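Local coordinates for protein putative NTP pyrophosphohydrolase (PDB 3NL9) that probably hydrolyses nucleoside triphosphates with release of pyrophosphate, as a two-subunit, all-alpha member of the MazG clan of pyrophosphohydrolases, at residues 55-58 with 59-63; 38-41 with 42-45; 65-68 with 69-73; 100-103 with 104-108; 31-34 with 35-39. All coordinates share one frame; numbering follows the deposited sequence. Where two conformers were deposited one is given.

Interaction 1 of 5, residues 55-58 with 59-63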
loop_
_atom_site.group_PDB
_atom_site.type_symbol
_atom_site.label_atom_id
_atom_site.label_comp_id
_atom_site.label_asym_id
_atom_site.label_seq_id
_atom_site.Cartn_x
_atom_site.Cartn_y
_atom_site.Cartn_z
ATOM N N GLN A 55 -18.284 9.869 -8.505
ATOM C CA GLN A 55 -19.741 9.882 -8.559
ATOM C C GLN A 55 -20.293 9.558 -9.942
ATOM O O GLN A 55 -21.482 9.259 -10.076
ATOM C CB GLN A 55 -20.276 11.218 -8.042
ATOM C CG GLN A 55 -19.943 11.410 -6.560
ATOM C CD GLN A 55 -20.321 12.778 -6.025
ATOM O OE1 GLN A 55 -21.503 13.083 -5.858
ATOM N NE2 GLN A 55 -19.316 13.602 -5.736
ATOM N N ASN A 56 -19.432 9.572 -10.959
ATOM C CA ASN A 56 -19.833 9.240 -12.327
ATOM C C ASN A 56 -18.624 8.895 -13.186
ATOM O O ASN A 56 -17.459 9.063 -12.763
ATOM C CB ASN A 56 -20.620 10.404 -12.965
ATOM C CG ASN A 56 -19.863 11.706 -12.910
ATOM O OD1 ASN A 56 -18.770 11.822 -13.458
ATOM N ND2 ASN A 56 -20.426 12.685 -12.223
ATOM N N GLU A 57 -18.913 8.441 -14.407
ATOM C CA GLU A 57 -17.876 7.995 -15.345
ATOM C C GLU A 57 -16.933 9.145 -15.713
ATOM O O GLU A 57 -15.731 8.955 -15.804
ATOM C CB GLU A 57 -18.538 7.384 -16.591
ATOM C CG GLU A 57 -17.568 6.926 -17.655
ATOM C CD GLU A 57 -18.264 6.189 -18.790
ATOM O OE1 GLU A 57 -18.446 4.951 -18.663
ATOM O OE2 GLU A 57 -18.614 6.855 -19.797
ATOM N N THR A 58 -17.485 10.337 -15.897
ATOM C CA THR A 58 -16.680 11.507 -16.285
ATOM C C THR A 58 -15.604 11.827 -15.225
ATOM O O THR A 58 -14.415 11.993 -15.564
ATOM C CB THR A 58 -17.583 12.709 -16.550
ATOM O OG1 THR A 58 -18.515 12.389 -17.606
ATOM C CG2 THR A 58 -16.767 13.951 -16.940
ATOM N N GLU A 59 -16.021 11.886 -13.954
ATOM C CA GLU A 59 -15.094 12.083 -12.802
ATOM C C GLU A 59 -14.028 11.030 -12.790
ATOM O O GLU A 59 -12.837 11.305 -12.601
ATOM C CB GLU A 59 -15.840 11.973 -11.449
ATOM C CG GLU A 59 -16.623 13.217 -11.092
ATOM C CD GLU A 59 -16.943 13.354 -9.618
ATOM O OE1 GLU A 59 -16.989 12.345 -8.857
ATOM O OE2 GLU A 59 -17.163 14.512 -9.219
ATOM N N PHE A 60 -14.483 9.793 -12.927
ATOM C CA PHE A 60 -13.634 8.658 -12.695
ATOM C C PHE A 60 -12.539 8.596 -13.773
ATOM O O PHE A 60 -11.357 8.436 -13.466
ATOM C CB PHE A 60 -14.480 7.395 -12.646
ATOM C CG PHE A 60 -13.685 6.149 -12.585
ATOM C CD1 PHE A 60 -12.721 5.990 -11.617
ATOM C CD2 PHE A 60 -13.910 5.121 -13.495
ATOM C CE1 PHE A 60 -11.980 4.845 -11.544
ATOM C CE2 PHE A 60 -13.155 3.967 -13.437
ATOM C CZ PHE A 60 -12.198 3.824 -12.465
ATOM N N LEU A 61 -12.947 8.770 -15.018
ATOM C CA LEU A 61 -12.015 8.779 -16.127
ATOM C C LEU A 61 -11.011 9.941 -16.024
ATOM O O LEU A 61 -9.814 9.748 -16.301
ATOM C CB LEU A 61 -12.782 8.791 -17.470
ATOM C CG LEU A 61 -13.452 7.469 -17.843
ATOM C CD1 LEU A 61 -14.092 7.518 -19.241
ATOM C CD2 LEU A 61 -12.423 6.334 -17.700
ATOM N N ALA A 62 -11.465 11.126 -15.588
ATOM C CA ALA A 62 -10.545 12.268 -15.435
ATOM C C ALA A 62 -9.499 11.957 -14.350
ATOM O O ALA A 62 -8.335 12.301 -14.503
ATOM C CB ALA A 62 -11.310 13.582 -15.131
ATOM N N ALA A 63 -9.911 11.245 -13.298
ATOM C CA ALA A 63 -9.037 10.906 -12.174
ATOM C C ALA A 63 -8.010 9.857 -12.634
ATOM O O ALA A 63 -6.818 9.953 -12.305
ATOM C CB ALA A 63 -9.866 10.369 -10.984
HETATM O O HOH W 1 -16.622 12.501 -6.133
#
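E59 reaches back from the first turn of helix 57-79 and meets the two residues just before the helix. Its backbone N donates to N56 OD1 over 2.8 Å, and the bond is nearly straight at the hydrogen (174°), which identifies N56 as the N-cap. The N56 carboxamide is turned to lie between its own backbone N and carbonyl carbon, with chi1 at 54°, a rotation that hangs OD1 over the turn. The E59 carboxylate goes one residue further back: OE1 accepts from Q55 N at 2.8 Å, the donor arriving on the anti side and 31° out of the carboxylate plane. A water donates to the same OE1 at 2.8 Å and accepts from Q55 NE2 at 2.9 Å, so two bonds grip this one oxygen. On its way, E59 CG passes 3.5 Å from N56 OD1. With an alanine at E59, Q55 N is likely to lose its acceptor and the water bridge to break, setting the Q55 amide free to turn. E57 and T58 contribute mainly through carbonyls: E57 O takes the N-H of L61 and T58 O that of A62. E57 CG also lies alongside L61 CD1 at 3.9 Å, the two side chains pointing the same way. L31 of the second subunit packs on E59, and R90 of that subunit on Q55. The arrangement is a helix N-cap with a carboxylate three residues later, related to a capping box, except that the return bond goes to the residue before the N-cap; a negative group at this helix end is likely to be favourable.

Interaction 2 of 5, residues 38-41 with 42-45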
loop_
_atom_site.group_PDB
_atom_site.type_symbol
_atom_site.label_atom_id
_atom_site.label_comp_id
_atom_site.label_asym_id
_atom_site.label_seq_id
_atom_site.Cartn_x
_atom_site.Cartn_y
_atom_site.Cartn_z
ATOM N N ALA A 38 2.660 -5.705 -7.737
ATOM C CA ALA A 38 2.436 -4.283 -8.026
ATOM C C ALA A 38 1.050 -4.057 -8.629
ATOM O O ALA A 38 0.312 -3.157 -8.236
ATOM C CB ALA A 38 3.540 -3.774 -8.969
ATOM N N THR A 39 0.697 -4.911 -9.580
ATOM C CA THR A 39 -0.592 -4.864 -10.256
ATOM C C THR A 39 -1.742 -5.083 -9.272
ATOM O O THR A 39 -2.644 -4.265 -9.227
ATOM C CB THR A 39 -0.644 -5.880 -11.439
ATOM O OG1 THR A 39 0.455 -5.605 -12.336
ATOM C CG2 THR A 39 -1.995 -5.775 -12.183
ATOM N N TRP A 40 -1.685 -6.134 -8.450
ATOM C CA TRP A 40 -2.746 -6.378 -7.476
ATOM C C TRP A 40 -2.899 -5.233 -6.498
ATOM O O TRP A 40 -4.037 -4.894 -6.102
ATOM C CB TRP A 40 -2.504 -7.658 -6.702
ATOM C CG TRP A 40 -2.464 -8.879 -7.561
ATOM C CD1 TRP A 40 -3.185 -9.102 -8.689
ATOM C CD2 TRP A 40 -1.701 -10.077 -7.332
ATOM N NE1 TRP A 40 -2.901 -10.340 -9.198
ATOM C CE2 TRP A 40 -2.003 -10.968 -8.386
ATOM C CE3 TRP A 40 -0.802 -10.482 -6.340
ATOM C CZ2 TRP A 40 -1.414 -12.237 -8.497
ATOM C CZ3 TRP A 40 -0.207 -11.754 -6.449
ATOM C CH2 TRP A 40 -0.522 -12.609 -7.515
ATOM N N THR A 41 -1.763 -4.662 -6.075
ATOM C CA THR A 41 -1.772 -3.582 -5.075
ATOM C C THR A 41 -2.466 -2.364 -5.682
ATOM O O THR A 41 -3.361 -1.765 -5.064
ATOM C CB THR A 41 -0.323 -3.250 -4.585
ATOM O OG1 THR A 41 0.338 -4.460 -4.149
ATOM C CG2 THR A 41 -0.322 -2.229 -3.451
ATOM N N ALA A 42 -2.070 -2.003 -6.900
ATOM C CA ALA A 42 -2.642 -0.842 -7.581
ATOM C C ALA A 42 -4.113 -1.069 -7.985
ATOM O O ALA A 42 -4.865 -0.120 -8.074
ATOM C CB ALA A 42 -1.803 -0.483 -8.838
ATOM N N GLU A 43 -4.519 -2.316 -8.255
ATOM C CA GLU A 43 -5.956 -2.608 -8.566
ATOM C C GLU A 43 -6.822 -2.093 -7.425
ATOM O O GLU A 43 -7.894 -1.492 -7.639
ATOM C CB GLU A 43 -6.197 -4.118 -8.788
ATOM C CG GLU A 43 -5.784 -4.616 -10.160
ATOM C CD GLU A 43 -5.731 -6.154 -10.302
ATOM O OE1 GLU A 43 -6.012 -6.892 -9.334
ATOM O OE2 GLU A 43 -5.403 -6.625 -11.407
ATOM N N GLU A 44 -6.313 -2.247 -6.209
ATOM C CA GLU A 44 -7.023 -1.758 -5.025
ATOM C C GLU A 44 -6.683 -0.297 -4.687
ATOM O O GLU A 44 -7.583 0.541 -4.624
ATOM C CB GLU A 44 -6.772 -2.713 -3.856
ATOM C CG GLU A 44 -7.346 -4.104 -4.123
ATOM C CD GLU A 44 -8.875 -4.153 -4.016
ATOM O OE1 GLU A 44 -9.502 -3.198 -3.477
ATOM O OE2 GLU A 44 -9.463 -5.134 -4.506
ATOM N N ALA A 45 -5.405 0.027 -4.522
ATOM C CA ALA A 45 -5.017 1.386 -4.052
ATOM C C ALA A 45 -5.302 2.471 -5.091
ATOM O O ALA A 45 -5.457 3.643 -4.722
ATOM C CB ALA A 45 -3.554 1.439 -3.688
HETATM O O HOH W 2 -5.993 -6.997 -6.573
#
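E43 lays its carboxylate against T39 and W40, one turn earlier on helix 31-52. OE2 touches the methyl CG2 of T39 at 3.6 Å. OE1 sits at the edge of the W40 indole, near the ring plane and 3.6 Å from CD1, with ring and carboxylate planes 55° apart. The E43 and W40 side chains run side by side and point the same way. E43 gets there with CG opposite its carbonyl carbon (chi1 -79°) and an extended chain beyond, which brings CG to 3.3 Å from T39 O, the carbonyl that also accepts the E43 amide. A water ties the group down further by donating to E43 OE1 at 2.8 Å and to W40 O at 2.9 Å. Cutting the E43 side chain back to alanine would probably cost this water one of its two acceptors and open a gap beside the T39 methyl and the indole edge. The helix belongs to the all-alpha MazG-type fold, and it widens here into a pi-type turn at 43-45. Beside this turn E44 N is only weakly held, by W40 O (3.5 Å) and by T41 O. W40 O is therefore poorly served by the backbone, and the water offers it a second donor. A45 N still makes a regular bond to T41 O, 2.8 Å long and with 176° at the hydrogen. Further out, T41 OG1 bonds to R37 O, one turn back. T39 and A42 both pack on F67 of the second subunit, while E44 lies against D100 of the same neighbouring chain.

Interaction 3 of 5, residues 65-68 with 69-73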
loop_
_atom_site.group_PDB
_atom_site.type_symbol
_atom_site.label_atom_id
_atom_site.label_comp_id
_atom_site.label_asym_id
_atom_site.label_seq_id
_atom_site.Cartn_x
_atom_site.Cartn_y
_atom_site.Cartn_z
ATOM N N GLU A 65 -6.983 9.332 -15.764
ATOM C CA GLU A 65 -6.016 9.982 -16.667
ATOM C C GLU A 65 -4.978 10.833 -15.928
ATOM O O GLU A 65 -3.797 10.820 -16.267
ATOM C CB GLU A 65 -6.747 10.800 -17.736
ATOM C CG GLU A 65 -7.491 9.899 -18.730
ATOM C CD GLU A 65 -6.538 8.969 -19.472
ATOM O OE1 GLU A 65 -5.463 9.447 -19.911
ATOM O OE2 GLU A 65 -6.846 7.760 -19.589
ATOM N N THR A 66 -5.411 11.527 -14.887
ATOM C CA THR A 66 -4.487 12.319 -14.066
ATOM C C THR A 66 -3.471 11.420 -13.381
ATOM O O THR A 66 -2.272 11.766 -13.322
ATOM C CB THR A 66 -5.259 13.152 -13.053
ATOM O OG1 THR A 66 -6.119 14.038 -13.761
ATOM C CG2 THR A 66 -4.319 13.962 -12.135
ATOM N N PHE A 67 -3.955 10.275 -12.881
ATOM C CA PHE A 67 -3.106 9.232 -12.297
ATOM C C PHE A 67 -2.089 8.750 -13.302
ATOM O O PHE A 67 -0.887 8.688 -12.988
ATOM C CB PHE A 67 -3.906 8.014 -11.780
ATOM C CG PHE A 67 -3.020 6.848 -11.393
ATOM C CD1 PHE A 67 -2.361 6.847 -10.172
ATOM C CD2 PHE A 67 -2.779 5.816 -12.282
ATOM C CE1 PHE A 67 -1.515 5.811 -9.822
ATOM C CE2 PHE A 67 -1.904 4.776 -11.947
ATOM C CZ PHE A 67 -1.259 4.788 -10.729
ATOM N N LYS A 68 -2.559 8.390 -14.498
ATOM C CA LYS A 68 -1.671 7.879 -15.546
ATOM C C LYS A 68 -0.573 8.847 -15.932
ATOM O O LYS A 68 0.546 8.418 -16.219
ATOM C CB LYS A 68 -2.453 7.437 -16.783
ATOM C CG LYS A 68 -3.183 6.121 -16.516
ATOM C CD LYS A 68 -4.459 5.953 -17.312
ATOM C CE LYS A 68 -4.247 5.290 -18.633
ATOM N NZ LYS A 68 -5.568 5.152 -19.352
ATOM N N ALA A 69 -0.879 10.137 -15.893
ATOM C CA ALA A 69 0.099 11.159 -16.226
ATOM C C ALA A 69 1.189 11.225 -15.152
ATOM O O ALA A 69 2.384 11.370 -15.470
ATOM C CB ALA A 69 -0.589 12.509 -16.411
ATOM N N GLY A 70 0.789 11.107 -13.878
ATOM C CA GLY A 70 1.748 11.031 -12.767
ATOM C C GLY A 70 2.580 9.757 -12.790
ATOM O O GLY A 70 3.803 9.762 -12.529
ATOM N N LEU A 71 1.937 8.658 -13.124
ATOM C CA LEU A 71 2.642 7.393 -13.315
ATOM C C LEU A 71 3.702 7.550 -14.400
ATOM O O LEU A 71 4.859 7.156 -14.202
ATOM C CB LEU A 71 1.672 6.283 -13.711
ATOM C CG LEU A 71 2.214 4.865 -13.949
ATOM C CD1 LEU A 71 2.367 4.139 -12.615
ATOM C CD2 LEU A 71 1.268 4.096 -14.897
ATOM N N ASP A 72 3.311 8.106 -15.544
ATOM C CA ASP A 72 4.261 8.270 -16.654
ATOM C C ASP A 72 5.417 9.210 -16.288
ATOM O O ASP A 72 6.556 8.934 -16.651
ATOM C CB ASP A 72 3.577 8.701 -17.948
ATOM C CG ASP A 72 3.082 7.497 -18.775
ATOM O OD1 ASP A 72 2.899 6.382 -18.207
ATOM O OD2 ASP A 72 2.881 7.670 -19.996
ATOM N N GLN A 73 5.145 10.280 -15.546
ATOM C CA GLN A 73 6.227 11.173 -15.117
ATOM C C GLN A 73 7.232 10.429 -14.209
ATOM O O GLN A 73 8.428 10.621 -14.345
ATOM C CB GLN A 73 5.697 12.443 -14.448
ATOM C CG GLN A 73 6.706 13.618 -14.441
ATOM C CD GLN A 73 6.808 14.361 -15.806
#
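E65 O accepts the amide of A69 at 3.0 Å, the first of four successive i-to-i+4 bonds through this part of helix 57-79. The E65 side chain pairs with K68: NZ meets OE2 at 2.9 Å, a salt bridge on the syn side of the carboxylate and 26° out of its plane. T66 O takes the amide of G70 at 3.2 Å; its hydroxyl bonds to A62 O, which keeps the polar end of T66 on the preceding turn, and V35 of the second subunit packs on T66. F67 O receives L71 N at 2.8 Å. The side chains of these two residues also meet, ring atom CZ standing 4.1 Å from L71 CD1 in an oblique apolar touch. In both, CG lies anti to the backbone N (chi1 170° in F67), so ring and branch leave the helix in like fashion one turn apart. L71 packs in addition on V47 of the second subunit. K68 O accepts the amide of D72 at 2.9 Å, and D72 CB rests 3.5 Å from the same oxygen. The lysine chain is bent at its third torsion (90°), which helps bring NZ round to the E65 carboxylate. K68 NZ has a second acidic neighbour, D72 of the second subunit, in a long and weak ion pair, and its chain packs on L71 of that subunit. Buried F67 and L71 on one face, with charged and exposed residues elsewhere, are the mark of an amphipathic helix, here one that packs in a helical subunit interface.

Interaction 4 of 5, residues 100-103 with 104-108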
loop_
_atom_site.group_PDB
_atom_site.type_symbol
_atom_site.label_atom_id
_atom_site.label_comp_id
_atom_site.label_asym_id
_atom_site.label_seq_id
_atom_site.Cartn_x
_atom_site.Cartn_y
_atom_site.Cartn_z
ATOM N N ASP A 100 7.772 2.947 2.112
ATOM C CA ASP A 100 7.092 4.197 1.748
ATOM C C ASP A 100 5.633 3.961 1.276
ATOM O O ASP A 100 4.758 4.732 1.612
ATOM C CB ASP A 100 7.870 5.019 0.707
ATOM C CG ASP A 100 9.152 5.680 1.266
ATOM O OD1 ASP A 100 9.339 5.791 2.503
ATOM O OD2 ASP A 100 10.000 6.055 0.429
ATOM N N ALA A 101 5.392 2.931 0.477
ATOM C CA ALA A 101 4.039 2.606 0.023
ATOM C C ALA A 101 3.104 2.381 1.241
ATOM O O ALA A 101 2.024 2.969 1.335
ATOM C CB ALA A 101 4.051 1.336 -0.908
ATOM N N LEU A 102 3.561 1.547 2.179
ATOM C CA LEU A 102 2.860 1.327 3.472
ATOM C C LEU A 102 2.564 2.646 4.159
ATOM O O LEU A 102 1.432 2.880 4.654
ATOM C CB LEU A 102 3.692 0.409 4.390
ATOM C CG LEU A 102 3.215 0.140 5.819
ATOM C CD1 LEU A 102 1.798 -0.473 5.815
ATOM C CD2 LEU A 102 4.210 -0.751 6.518
ATOM N N TYR A 103 3.556 3.545 4.163
ATOM C CA TYR A 103 3.415 4.855 4.841
ATOM C C TYR A 103 2.287 5.691 4.195
ATOM O O TYR A 103 1.465 6.348 4.864
ATOM C CB TYR A 103 4.739 5.648 4.776
ATOM C CG TYR A 103 4.906 6.619 5.921
ATOM C CD1 TYR A 103 4.391 7.891 5.851
ATOM C CD2 TYR A 103 5.565 6.243 7.091
ATOM C CE1 TYR A 103 4.525 8.766 6.886
ATOM C CE2 TYR A 103 5.698 7.129 8.158
ATOM C CZ TYR A 103 5.188 8.398 8.032
ATOM O OH TYR A 103 5.286 9.332 9.007
ATOM N N PHE A 104 2.268 5.686 2.885
ATOM C CA PHE A 104 1.235 6.434 2.129
ATOM C C PHE A 104 -0.174 5.847 2.305
ATOM O O PHE A 104 -1.140 6.565 2.374
ATOM C CB PHE A 104 1.605 6.499 0.639
ATOM C CG PHE A 104 2.647 7.582 0.313
ATOM C CD1 PHE A 104 2.356 8.914 0.558
ATOM C CD2 PHE A 104 3.870 7.261 -0.252
ATOM C CE1 PHE A 104 3.253 9.917 0.241
ATOM C CE2 PHE A 104 4.780 8.258 -0.586
ATOM C CZ PHE A 104 4.477 9.591 -0.317
ATOM N N ILE A 105 -0.263 4.527 2.337
ATOM C CA ILE A 105 -1.524 3.850 2.594
ATOM C C ILE A 105 -2.025 4.307 3.959
ATOM O O ILE A 105 -3.153 4.785 4.101
ATOM C CB ILE A 105 -1.332 2.336 2.528
ATOM C CG1 ILE A 105 -1.337 1.894 1.056
ATOM C CG2 ILE A 105 -2.442 1.585 3.326
ATOM C CD1 ILE A 105 -0.637 0.564 0.813
HETATM N N MSE A 106 -1.139 4.261 4.944
HETATM C CA MSE A 106 -1.500 4.649 6.284
HETATM C C MSE A 106 -1.983 6.090 6.328
HETATM O O MSE A 106 -2.956 6.352 7.015
HETATM C CB MSE A 106 -0.387 4.395 7.316
HETATM C CG MSE A 106 -0.132 2.907 7.586
HETATM SE SE MSE A 106 -1.654 2.207 8.631
HETATM C CE MSE A 106 -1.262 0.323 8.898
ATOM N N GLY A 107 -1.347 6.970 5.562
ATOM C CA GLY A 107 -1.749 8.386 5.477
ATOM C C GLY A 107 -3.117 8.594 4.864
ATOM O O GLY A 107 -3.851 9.519 5.235
ATOM N N SER A 108 -3.470 7.753 3.914
ATOM C CA SER A 108 -4.818 7.722 3.384
ATOM C C SER A 108 -5.850 7.304 4.456
ATOM O O SER A 108 -6.921 7.883 4.503
ATOM C CB SER A 108 -4.887 6.842 2.105
ATOM O OG SER A 108 -3.958 7.310 1.122
#
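F104 sets its ring against the carbonyl of D100, one turn earlier on helix 87-112, CD2 coming within 3.3 Å of D100 O. That oxygen also accepts F104 N at 3.0 Å, so ring and amide crowd the same acceptor; a CG placed anti to the carbonyl carbon (chi1 -80°) brings the ring back beside it, obliquely. F104 O also accepts from NH2 of R37 of the second subunit. I105 N bonds to A101 O at 2.9 Å, and its side chain packs on I105 of the second subunit. L102 likewise packs on L102 of that chain, a self-pairing consistent with a helix lying next to the dimer's twofold axis, within the all-alpha MazG-type fold. M106, modelled as selenomethionine, donates its amide to L102 O at 2.9 Å, and its CG lies 4.3 Å from L102 CD1, a loose apolar touch. Lacking a side chain, G107 contributes its N-H to Y103 O at 3.0 Å. The Y103 phenol reaches the second subunit, its OH bonded to Q124 and its ring meeting F120 there. S108 N closes on F104 O at 3.0 Å, while S108 OG bonds to R37 NE of the second subunit.

Interaction 5 of 5, residues 31-34 with 35-39. With EDO (1,2-ethanediol), chain B.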
loop_
_atom_site.group_PDB
_atom_site.type_symbol
_atom_site.label_atom_id
_atom_site.label_comp_id
_atom_site.label_asym_id
_atom_site.label_seq_id
_atom_site.Cartn_x
_atom_site.Cartn_y
_atom_site.Cartn_z
ATOM N N LEU A 31 11.450 -10.248 -10.665
ATOM C CA LEU A 31 10.731 -9.174 -11.380
ATOM C C LEU A 31 9.337 -9.613 -11.851
ATOM O O LEU A 31 8.387 -8.881 -11.686
ATOM C CB LEU A 31 11.564 -8.612 -12.549
ATOM C CG LEU A 31 10.929 -7.549 -13.465
ATOM C CD1 LEU A 31 10.533 -6.334 -12.614
ATOM C CD2 LEU A 31 11.817 -7.144 -14.613
ATOM N N ASP A 32 9.212 -10.805 -12.431
ATOM C CA ASP A 32 7.907 -11.227 -12.958
ATOM C C ASP A 32 6.871 -11.389 -11.858
ATOM O O ASP A 32 5.714 -11.085 -12.060
ATOM C CB ASP A 32 8.032 -12.516 -13.779
ATOM C CG ASP A 32 8.715 -12.286 -15.128
ATOM O OD1 ASP A 32 8.630 -11.159 -15.676
ATOM O OD2 ASP A 32 9.336 -13.241 -15.635
ATOM N N ARG A 33 7.304 -11.848 -10.688
ATOM C CA ARG A 33 6.472 -11.893 -9.500
ATOM C C ARG A 33 6.159 -10.504 -8.934
ATOM O O ARG A 33 5.026 -10.227 -8.533
ATOM C CB ARG A 33 7.162 -12.739 -8.423
ATOM C CG ARG A 33 6.307 -12.987 -7.190
ATOM C CD ARG A 33 5.126 -13.872 -7.534
ATOM N NE ARG A 33 4.223 -13.945 -6.416
ATOM C CZ ARG A 33 3.033 -14.524 -6.441
ATOM N NH1 ARG A 33 2.580 -15.113 -7.550
ATOM N NH2 ARG A 33 2.299 -14.514 -5.338
ATOM N N GLY A 34 7.163 -9.613 -8.902
ATOM C CA GLY A 34 6.913 -8.222 -8.487
ATOM C C GLY A 34 5.874 -7.502 -9.343
ATOM O O GLY A 34 5.080 -6.691 -8.830
ATOM N N VAL A 35 5.880 -7.764 -10.644
ATOM C CA VAL A 35 4.898 -7.125 -11.544
ATOM C C VAL A 35 3.461 -7.498 -11.121
ATOM O O VAL A 35 2.566 -6.660 -11.099
ATOM C CB VAL A 35 5.124 -7.508 -13.007
ATOM C CG1 VAL A 35 3.947 -7.089 -13.844
ATOM C CG2 VAL A 35 6.382 -6.832 -13.553
ATOM N N LYS A 36 3.276 -8.761 -10.761
ATOM C CA LYS A 36 1.985 -9.256 -10.326
ATOM C C LYS A 36 1.537 -8.525 -9.057
ATOM O O LYS A 36 0.433 -8.013 -9.001
ATOM C CB LYS A 36 2.046 -10.764 -10.054
ATOM C CG LYS A 36 2.249 -11.627 -11.309
ATOM C CD LYS A 36 2.139 -13.105 -10.982
ATOM C CE LYS A 36 2.242 -13.984 -12.227
ATOM N NZ LYS A 36 1.414 -13.477 -13.370
ATOM N N ARG A 37 2.428 -8.470 -8.071
ATOM C CA ARG A 37 2.133 -7.856 -6.792
ATOM C C ARG A 37 1.850 -6.397 -6.929
ATOM O O ARG A 37 0.918 -5.908 -6.310
ATOM C CB ARG A 37 3.242 -8.142 -5.787
ATOM C CG ARG A 37 3.339 -9.686 -5.495
ATOM C CD ARG A 37 3.780 -9.988 -4.126
ATOM N NE ARG A 37 2.807 -9.479 -3.173
ATOM C CZ ARG A 37 1.732 -10.131 -2.726
ATOM N NH1 ARG A 37 1.447 -11.391 -3.103
ATOM N NH2 ARG A 37 0.942 -9.501 -1.882
ATOM N N ALA A 38 2.660 -5.705 -7.737
ATOM C CA ALA A 38 2.436 -4.283 -8.026
ATOM C C ALA A 38 1.050 -4.057 -8.629
ATOM O O ALA A 38 0.312 -3.157 -8.236
ATOM C CB ALA A 38 3.540 -3.774 -8.969
ATOM N N THR A 39 0.697 -4.911 -9.580
ATOM C CA THR A 39 -0.592 -4.864 -10.256
ATOM C C THR A 39 -1.742 -5.083 -9.272
ATOM O O THR A 39 -2.644 -4.265 -9.227
ATOM C CB THR A 39 -0.644 -5.880 -11.439
ATOM O OG1 THR A 39 0.455 -5.605 -12.336
ATOM C CG2 THR A 39 -1.995 -5.775 -12.183
HETATM C C1 EDO B . -1.911 -12.894 -1.653
HETATM O O1 EDO B . -1.167 -12.490 -2.823
HETATM C C2 EDO B . -1.955 -11.731 -0.652
HETATM O O2 EDO B . -0.639 -11.237 -0.325
#
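Regular helical bonds join the amides of V35, R37 and A38 to the carbonyls of L31, R33 and G34, the shortest being A38 N to G34 O at 2.8 Å. On one side of the turn, V35 CG2 lies 4.3 Å from L31 CD1, a light apolar touch, and 3.4 Å from L31 O. V35 O in turn accepts twice from T39, from its N and, at 2.7 Å, from its OG1; the two donors arrive from opposite faces of the carbonyl plane, which fixes the threonine rotation. On another side R33 and R37 come together: R33 NH2 stands 3.9 Å from R37 NH1, in the plane of the R37 guanidinium and at its edge, with the two groups turned 42° apart. R33 reaches there by a bend at its second torsion (67°), and its side chain crosses that of K36 at about a right angle, NH1 lying near K36 CD. E111 of the second subunit probably accounts for the pairing, since its OE2 forms salt bridges with both R33 NH2 and R37 NH1. R37, alone of the pair, also holds an ethanediol, probably from the crystallisation liquor, by two bonds: NH1 to O1 and NH2 to O2, each 2.8 Å; H15 NE2 bonds to the same molecule. Sharing one carboxylate across the subunit boundary probably offsets the repulsion between the two guanidinium groups, and the diol marks a polar site beside them.

All five contacts are local, four within helices and one at a helix start, and all touch the second subunit. Interactions 2 and 5 share helix 31-52 and overlap at A38 and T39, with W40 CZ3 packing 3.9 Å from R33 NH2. Interactions 1 and 3 share helix 57-79, their centres about 15 Å apart. Interaction 4, on helix 87-112, is the buried one and is mostly apolar; interaction 1, at the start of helix 57-79, is a surface contact ruled by capping and water. The other three are partly buried: interaction 3 divides apolar packing from a salt bridge, interaction 2 sets a water-bridged carboxylate beside an indole, and interaction 5 gathers arginines at the subunit boundary.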